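Local coordinates for acetyl-CoA hydrolase/transferase family protein (Porphyromonas gingivalis, PDB 2NVV) that probably transfers coenzyme A between acyl-CoA thioesters and acetate, or hydrolyses acetyl-CoA, and carries bound zinc, at residues Gly143-Pro146 / Thr147-Leu151; Thr107-Gln110 / Asp111-Gly115; Leu177-Pro180 / Ala181-Glu184. One frame throughout, in Å; residues are numbered along the deposited sequence.

Contact 1 of 3, residues Gly143-Pro146 / Thr147-Leu151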
loop_
_atom_site.group_PDB
_atom_site.type_symbol
_atom_site.label_atom_id
_atom_site.label_comp_id
_atom_site.label_asym_id
_atom_site.label_seq_id
_atom_site.Cartn_x
_atom_site.Cartn_y
_atom_site.Cartn_z
ATOM N N GLY A 143 19.203 1.692 -9.182
ATOM C CA GLY A 143 18.259 0.597 -9.304
ATOM C C GLY A 143 18.461 -0.525 -8.306
ATOM O O GLY A 143 18.381 -0.313 -7.094
ATOM N N ILE A 144 18.711 -1.727 -8.823
ATOM C CA ILE A 144 18.933 -2.901 -7.987
ATOM C C ILE A 144 20.367 -3.401 -8.127
ATOM O O ILE A 144 20.646 -4.569 -7.903
ATOM C CB ILE A 144 17.968 -4.054 -8.362
ATOM C CG1 ILE A 144 18.260 -4.549 -9.783
ATOM C CG2 ILE A 144 16.534 -3.572 -8.254
ATOM C CD1 ILE A 144 17.352 -5.665 -10.254
ATOM N N LEU A 145 21.267 -2.497 -8.486
ATOM C CA LEU A 145 22.673 -2.810 -8.673
ATOM C C LEU A 145 23.303 -3.697 -7.609
ATOM O O LEU A 145 23.746 -4.805 -7.905
ATOM C CB LEU A 145 23.480 -1.513 -8.775
ATOM C CG LEU A 145 25.011 -1.638 -8.821
ATOM C CD1 LEU A 145 25.472 -2.003 -10.218
ATOM C CD2 LEU A 145 25.639 -0.323 -8.412
ATOM N N PRO A 146 23.361 -3.225 -6.352
ATOM C CA PRO A 146 23.974 -4.066 -5.320
ATOM C C PRO A 146 23.422 -5.479 -5.190
ATOM O O PRO A 146 24.167 -6.414 -4.897
ATOM C CB PRO A 146 23.808 -3.233 -4.042
ATOM C CG PRO A 146 22.649 -2.328 -4.338
ATOM C CD PRO A 146 22.870 -1.960 -5.775
ATOM N N THR A 147 22.128 -5.646 -5.428
ATOM C CA THR A 147 21.530 -6.959 -5.310
ATOM C C THR A 147 21.883 -7.874 -6.481
ATOM O O THR A 147 22.182 -9.048 -6.267
ATOM C CB THR A 147 20.003 -6.854 -5.175
ATOM O OG1 THR A 147 19.692 -5.990 -4.072
ATOM C CG2 THR A 147 19.383 -8.233 -4.933
ATOM N N ILE A 148 21.859 -7.354 -7.708
ATOM C CA ILE A 148 22.185 -8.194 -8.856
ATOM C C ILE A 148 23.666 -8.584 -8.866
ATOM O O ILE A 148 24.027 -9.663 -9.328
ATOM C CB ILE A 148 21.802 -7.515 -10.224
ATOM C CG1 ILE A 148 22.432 -6.136 -10.348
ATOM C CG2 ILE A 148 20.297 -7.404 -10.342
ATOM C CD1 ILE A 148 22.084 -5.439 -11.639
ATOM N N CYS A 149 24.519 -7.703 -8.356
ATOM C CA CYS A 149 25.950 -7.972 -8.291
ATOM C C CYS A 149 26.244 -9.032 -7.241
ATOM O O CYS A 149 27.174 -9.836 -7.389
ATOM C CB CYS A 149 26.718 -6.701 -7.946
ATOM S SG CYS A 149 26.900 -5.530 -9.310
ATOM N N ARG A 150 25.445 -9.031 -6.180
ATOM C CA ARG A 150 25.612 -9.987 -5.101
ATOM C C ARG A 150 25.119 -11.374 -5.499
ATOM O O ARG A 150 25.814 -12.372 -5.291
ATOM C CB ARG A 150 24.843 -9.526 -3.858
ATOM C CG ARG A 150 24.878 -10.541 -2.742
ATOM C CD ARG A 150 23.595 -10.570 -1.928
ATOM N NE ARG A 150 23.651 -9.692 -0.759
ATOM C CZ ARG A 150 23.208 -10.038 0.448
ATOM N NH1 ARG A 150 22.683 -11.246 0.639
ATOM N NH2 ARG A 150 23.278 -9.176 1.460
ATOM N N LEU A 151 23.922 -11.423 -6.078
ATOM C CA LEU A 151 23.294 -12.675 -6.477
ATOM C C LEU A 151 23.757 -13.329 -7.781
ATOM O O LEU A 151 23.585 -14.536 -7.945
ATOM C CB LEU A 151 21.782 -12.468 -6.551
ATOM C CG LEU A 151 20.868 -12.693 -5.342
ATOM C CD1 LEU A 151 21.599 -12.459 -4.036
ATOM C CD2 LEU A 151 19.655 -11.766 -5.494
#
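Ile144, the N-cap residue, meets Ile148 in the first turn of helix 145-151, their side chains crossing at about a right angle. The touching branches differ: Ile144 offers its long arm, CG1 and CD1, while Ile148 offers the short branch CG2, set beside its own backbone N. With chi1 at 65°, CG1 of Ile144 sits between backbone N and carbonyl carbon, and the extended chi2 carries CD1 on to Ile148. On another side of the helix Leu145 CD1 lies 3.9 Å from Cys149 SG, the thiol being folded back toward the preceding turn.

The carbonyl of Ile144 starts the ladder: Ile148 N reaches Ile144 O at 3.0 Å, while Thr147 N adds a weak bond to the same oxygen. Cys149 N then binds Leu145 O at 3.0 Å. Pro146, in the first turn, has no N-H to give, yet its O accepts Arg150 N. Glu175 accepts a hydrogen bond from Thr147 OG1 and forms a salt bridge with Arg150 NE, while Leu145 and Cys149 rest on Ile125 of strand 122-127. This is the proline-containing first turn of a short alpha-helix packed against the parallel sheet of an alpha/beta, Rossmann-like domain.

Contact 2 of 3, residues Thr107-Gln110 / Asp111-Gly115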
loop_
_atom_site.group_PDB
_atom_site.type_symbol
_atom_site.label_atom_id
_atom_site.label_comp_id
_atom_site.label_asym_id
_atom_site.label_seq_id
_atom_site.Cartn_x
_atom_site.Cartn_y
_atom_site.Cartn_z
ATOM N N THR A 107 10.381 -3.138 -3.615
ATOM C CA THR A 107 10.370 -4.534 -3.173
ATOM C C THR A 107 11.167 -5.571 -3.950
ATOM O O THR A 107 11.408 -6.652 -3.420
ATOM C CB THR A 107 8.928 -5.064 -3.075
ATOM O OG1 THR A 107 8.366 -5.177 -4.388
ATOM C CG2 THR A 107 8.066 -4.114 -2.273
ATOM N N LEU A 108 11.578 -5.260 -5.182
ATOM C CA LEU A 108 12.317 -6.224 -6.013
ATOM C C LEU A 108 13.642 -6.741 -5.443
ATOM O O LEU A 108 13.943 -7.936 -5.530
ATOM C CB LEU A 108 12.565 -5.647 -7.412
ATOM C CG LEU A 108 13.304 -6.571 -8.391
ATOM C CD1 LEU A 108 12.534 -7.861 -8.582
ATOM C CD2 LEU A 108 13.476 -5.874 -9.717
ATOM N N ALA A 109 14.436 -5.841 -4.875
ATOM C CA ALA A 109 15.720 -6.224 -4.300
ATOM C C ALA A 109 15.617 -7.271 -3.192
ATOM O O ALA A 109 16.259 -8.320 -3.264
ATOM C CB ALA A 109 16.448 -4.996 -3.778
ATOM N N GLN A 110 14.818 -6.998 -2.167
ATOM C CA GLN A 110 14.696 -7.947 -1.075
ATOM C C GLN A 110 14.011 -9.235 -1.484
ATOM O O GLN A 110 14.372 -10.311 -1.008
ATOM C CB GLN A 110 13.950 -7.334 0.114
ATOM C CG GLN A 110 12.564 -6.856 -0.199
ATOM C CD GLN A 110 11.713 -6.660 1.050
ATOM O OE1 GLN A 110 12.162 -6.089 2.042
ATOM N NE2 GLN A 110 10.473 -7.123 0.995
ATOM N N ASP A 111 13.021 -9.134 -2.362
ATOM C CA ASP A 111 12.293 -10.315 -2.809
ATOM C C ASP A 111 13.179 -11.226 -3.633
ATOM O O ASP A 111 12.916 -12.421 -3.756
ATOM C CB ASP A 111 11.054 -9.901 -3.604
ATOM C CG ASP A 111 9.932 -9.412 -2.709
ATOM O OD1 ASP A 111 10.190 -9.165 -1.514
ATOM O OD2 ASP A 111 8.790 -9.269 -3.196
ATOM N N LEU A 112 14.224 -10.644 -4.209
ATOM C CA LEU A 112 15.179 -11.404 -4.997
ATOM C C LEU A 112 16.010 -12.183 -3.993
ATOM O O LEU A 112 16.277 -13.362 -4.176
ATOM C CB LEU A 112 16.070 -10.459 -5.805
ATOM C CG LEU A 112 15.585 -10.161 -7.228
ATOM C CD1 LEU A 112 16.364 -8.988 -7.823
ATOM C CD2 LEU A 112 15.747 -11.421 -8.077
ATOM N N ARG A 113 16.408 -11.507 -2.919
ATOM C CA ARG A 113 17.199 -12.123 -1.872
ATOM C C ARG A 113 16.396 -13.209 -1.167
ATOM O O ARG A 113 16.950 -14.230 -0.772
ATOM C CB ARG A 113 17.666 -11.062 -0.870
ATOM C CG ARG A 113 18.549 -9.980 -1.483
ATOM C CD ARG A 113 19.359 -9.262 -0.418
ATOM N NE ARG A 113 18.511 -8.549 0.535
ATOM C CZ ARG A 113 18.092 -7.299 0.393
ATOM N NH1 ARG A 113 17.319 -6.760 1.326
ATOM N NH2 ARG A 113 18.453 -6.586 -0.670
ATOM N N TYR A 114 15.093 -12.989 -1.015
ATOM C CA TYR A 114 14.203 -13.958 -0.372
ATOM C C TYR A 114 14.051 -15.215 -1.235
ATOM O O TYR A 114 13.584 -16.248 -0.764
ATOM C CB TYR A 114 12.811 -13.345 -0.133
ATOM C CG TYR A 114 12.800 -12.175 0.824
ATOM C CD1 TYR A 114 13.920 -11.874 1.600
ATOM C CD2 TYR A 114 11.661 -11.378 0.974
ATOM C CE1 TYR A 114 13.909 -10.803 2.504
ATOM C CE2 TYR A 114 11.642 -10.310 1.876
ATOM C CZ TYR A 114 12.770 -10.031 2.635
ATOM O OH TYR A 114 12.771 -8.985 3.522
ATOM N N GLY A 115 14.436 -15.105 -2.503
ATOM C CA GLY A 115 14.353 -16.223 -3.419
ATOM C C GLY A 115 13.023 -16.314 -4.140
ATOM O O GLY A 115 12.741 -17.330 -4.792
#
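The Tyr114 ring and the Arg113 guanidinium both lie against Gln110. They belong to the short helix 108-113 and its close, a Schellman motif in which Gly115 takes a positive phi. Over one face of the tyrosine sits Gln110 O, 3.0 Å above the plane and offset toward the rim, with Gln110 CB making a CH-pi contact 4.3 Å from the ring centroid. Tyr387 of the second subunit stacks on this ring, and Phe116 meets it edge-to-face. One guanidinium face is covered by the backbone of Gln110, whose CA stands over its centre; the bend at chi3 of Arg113 folds the group back over that turn. Its nitrogens form salt bridges with Asp178, Glu175 and Glu334.

The last turn is tied by Tyr114 N to Gln110 O at 2.8 Å and by Arg113 N to Ala109 O; Leu112 N has only weak bonds, to Leu108 O and Ala109 O. On the apolar side Leu108 CG packs on Leu112 CD1 at 3.9 Å.

The Gln110 chain runs extended beyond CG beside Asp111, pointing the same way, with amide and carboxylate planes 32° apart. Its OE1 accepts Arg182 NH2 and, weakly, NE of Arg343 of the second subunit, which helps fix the amide's orientation, while Gln110 NE2 donates close to its own amide plane, meeting Asp111 OD1 at 3.2 Å nearly along the C-O axis.

Contact 3 of 3, residues Leu177-Pro180 / Ala181-Glu184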
loop_
_atom_site.group_PDB
_atom_site.type_symbol
_atom_site.label_atom_id
_atom_site.label_comp_id
_atom_site.label_asym_id
_atom_site.label_seq_id
_atom_site.Cartn_x
_atom_site.Cartn_y
_atom_site.Cartn_z
ATOM N N LEU A 177 20.213 -6.276 6.334
ATOM C CA LEU A 177 20.156 -7.687 6.671
ATOM C C LEU A 177 18.701 -8.058 6.388
ATOM O O LEU A 177 17.846 -7.183 6.266
ATOM C CB LEU A 177 20.490 -7.892 8.152
ATOM C CG LEU A 177 21.932 -8.202 8.574
ATOM C CD1 LEU A 177 22.915 -7.795 7.502
ATOM C CD2 LEU A 177 22.233 -7.483 9.899
ATOM N N ASP A 178 18.411 -9.343 6.265
ATOM C CA ASP A 178 17.050 -9.763 5.995
ATOM C C ASP A 178 16.434 -10.397 7.236
ATOM O O ASP A 178 17.139 -10.867 8.130
ATOM C CB ASP A 178 17.037 -10.735 4.816
ATOM C CG ASP A 178 17.409 -10.060 3.504
ATOM O OD1 ASP A 178 18.076 -10.698 2.659
ATOM O OD2 ASP A 178 17.027 -8.885 3.317
ATOM N N PRO A 179 15.099 -10.399 7.323
ATOM C CA PRO A 179 14.488 -11.004 8.511
ATOM C C PRO A 179 14.961 -12.428 8.763
ATOM O O PRO A 179 15.271 -13.169 7.834
ATOM C CB PRO A 179 12.980 -10.902 8.231
ATOM C CG PRO A 179 12.881 -10.699 6.747
ATOM C CD PRO A 179 14.076 -9.852 6.413
ATOM N N PRO A 180 14.999 -12.840 10.034
ATOM C CA PRO A 180 14.620 -12.038 11.199
ATOM C C PRO A 180 15.735 -11.156 11.763
ATOM O O PRO A 180 15.660 -10.745 12.916
ATOM C CB PRO A 180 14.200 -13.103 12.193
ATOM C CG PRO A 180 15.253 -14.160 11.951
ATOM C CD PRO A 180 15.344 -14.218 10.437
ATOM N N ALA A 181 16.749 -10.852 10.959
ATOM C CA ALA A 181 17.881 -10.057 11.429
ATOM C C ALA A 181 17.937 -8.592 10.988
ATOM O O ALA A 181 18.886 -7.890 11.294
ATOM C CB ALA A 181 19.171 -10.745 11.024
ATOM N N ARG A 182 16.917 -8.124 10.288
ATOM C CA ARG A 182 16.950 -6.757 9.808
ATOM C C ARG A 182 16.873 -5.693 10.885
ATOM O O ARG A 182 16.103 -5.806 11.833
ATOM C CB ARG A 182 15.844 -6.530 8.777
ATOM C CG ARG A 182 15.961 -5.192 8.070
ATOM C CD ARG A 182 15.024 -5.124 6.888
ATOM N NE ARG A 182 15.368 -6.080 5.840
ATOM C CZ ARG A 182 14.587 -6.352 4.795
ATOM N NH1 ARG A 182 14.982 -7.237 3.885
ATOM N NH2 ARG A 182 13.405 -5.752 4.660
ATOM N N ARG A 183 17.700 -4.662 10.729
ATOM C CA ARG A 183 17.739 -3.527 11.640
ATOM C C ARG A 183 17.038 -2.368 10.923
ATOM O O ARG A 183 16.537 -2.531 9.810
ATOM C CB ARG A 183 19.185 -3.142 11.946
ATOM C CG ARG A 183 20.020 -4.262 12.526
ATOM C CD ARG A 183 19.473 -4.740 13.846
ATOM N NE ARG A 183 19.547 -3.712 14.879
ATOM C CZ ARG A 183 19.061 -3.863 16.111
ATOM N NH1 ARG A 183 18.462 -5.000 16.453
ATOM N NH2 ARG A 183 19.186 -2.889 17.004
ATOM N N GLU A 184 16.999 -1.197 11.541
ATOM C CA GLU A 184 16.346 -0.066 10.901
ATOM C C GLU A 184 17.237 0.507 9.801
ATOM O O GLU A 184 18.443 0.269 9.780
ATOM C CB GLU A 184 16.012 1.016 11.941
ATOM C CG GLU A 184 17.150 1.965 12.322
ATOM C CD GLU A 184 18.271 1.310 13.108
ATOM O OE1 GLU A 184 18.058 0.217 13.684
ATOM O OE2 GLU A 184 19.368 1.909 13.163
#
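Between Leu177 and Arg182 the chain doubles back through a type VIa beta turn, with a cis peptide before Pro180, bringing their CA atoms to 4.6 Å, and Ala181 N closes the turn with a hydrogen bond to Asp178 O at 2.9 Å. Arg182 then folds its side chain back along Leu177 and Asp178. CG stands anti to the backbone N (chi1 -171°) and the chain runs straight until it bends at chi3, which aims the edge of the guanidinium at these two residues. There NE donates to Leu177 O at 2.7 Å, the bond nearly straight and lying in both the carbonyl and guanidinium planes. Next to it, NH1 makes a salt bridge with Asp178 OD2 at 2.7 Å. The carboxylate is turned 66° from the guanidinium plane and is met on its anti side. Two neighbouring N-H groups of one edge are thus spent on two successive residues, which should limit rotation of the guanidinium. Pro179 runs alongside, its CD lying 3.6 Å above one guanidinium face, toward the rim. At the outer side of the turn, Leu177 CB approaches Ala181 CB and rests 3.5 Å from Ala181 O.

Since Arg113 shares Asp178 OD2, the ionised carboxylate is probably favoured. The turn belongs to the long connection from strand 154-160 to strand 199-200; it lies against the C-terminal end of helix 108-113, where Pro179 touches Tyr114, and also packs on Leu345 and Arg344 of the second subunit.

Contact 2 is the middle piece, with its centre 10 Å from that of contact 1 and 13 Å from that of contact 3. Toward contact 1 the joint is mostly apolar, with Leu108 CD2 3.9 Å from Ile144 CD1; Glu175 also ties contact 1 to Arg113 of contact 2. Toward contact 3 it is polar: Arg113 NH1 bridges to Asp178 OD2 at 2.9 Å. Contacts 1 and 3 do not touch, their nearest atoms about 5 Å apart. Side chain to side chain, Ile144 and Leu108 each lie about 11 Å from the predicted catalytic Glu284, and Thr107 about 9 Å from Gly378, predicted to bind CoA. Contact 3 lies away from the annotated sites; like contact 2, it meets the second subunit.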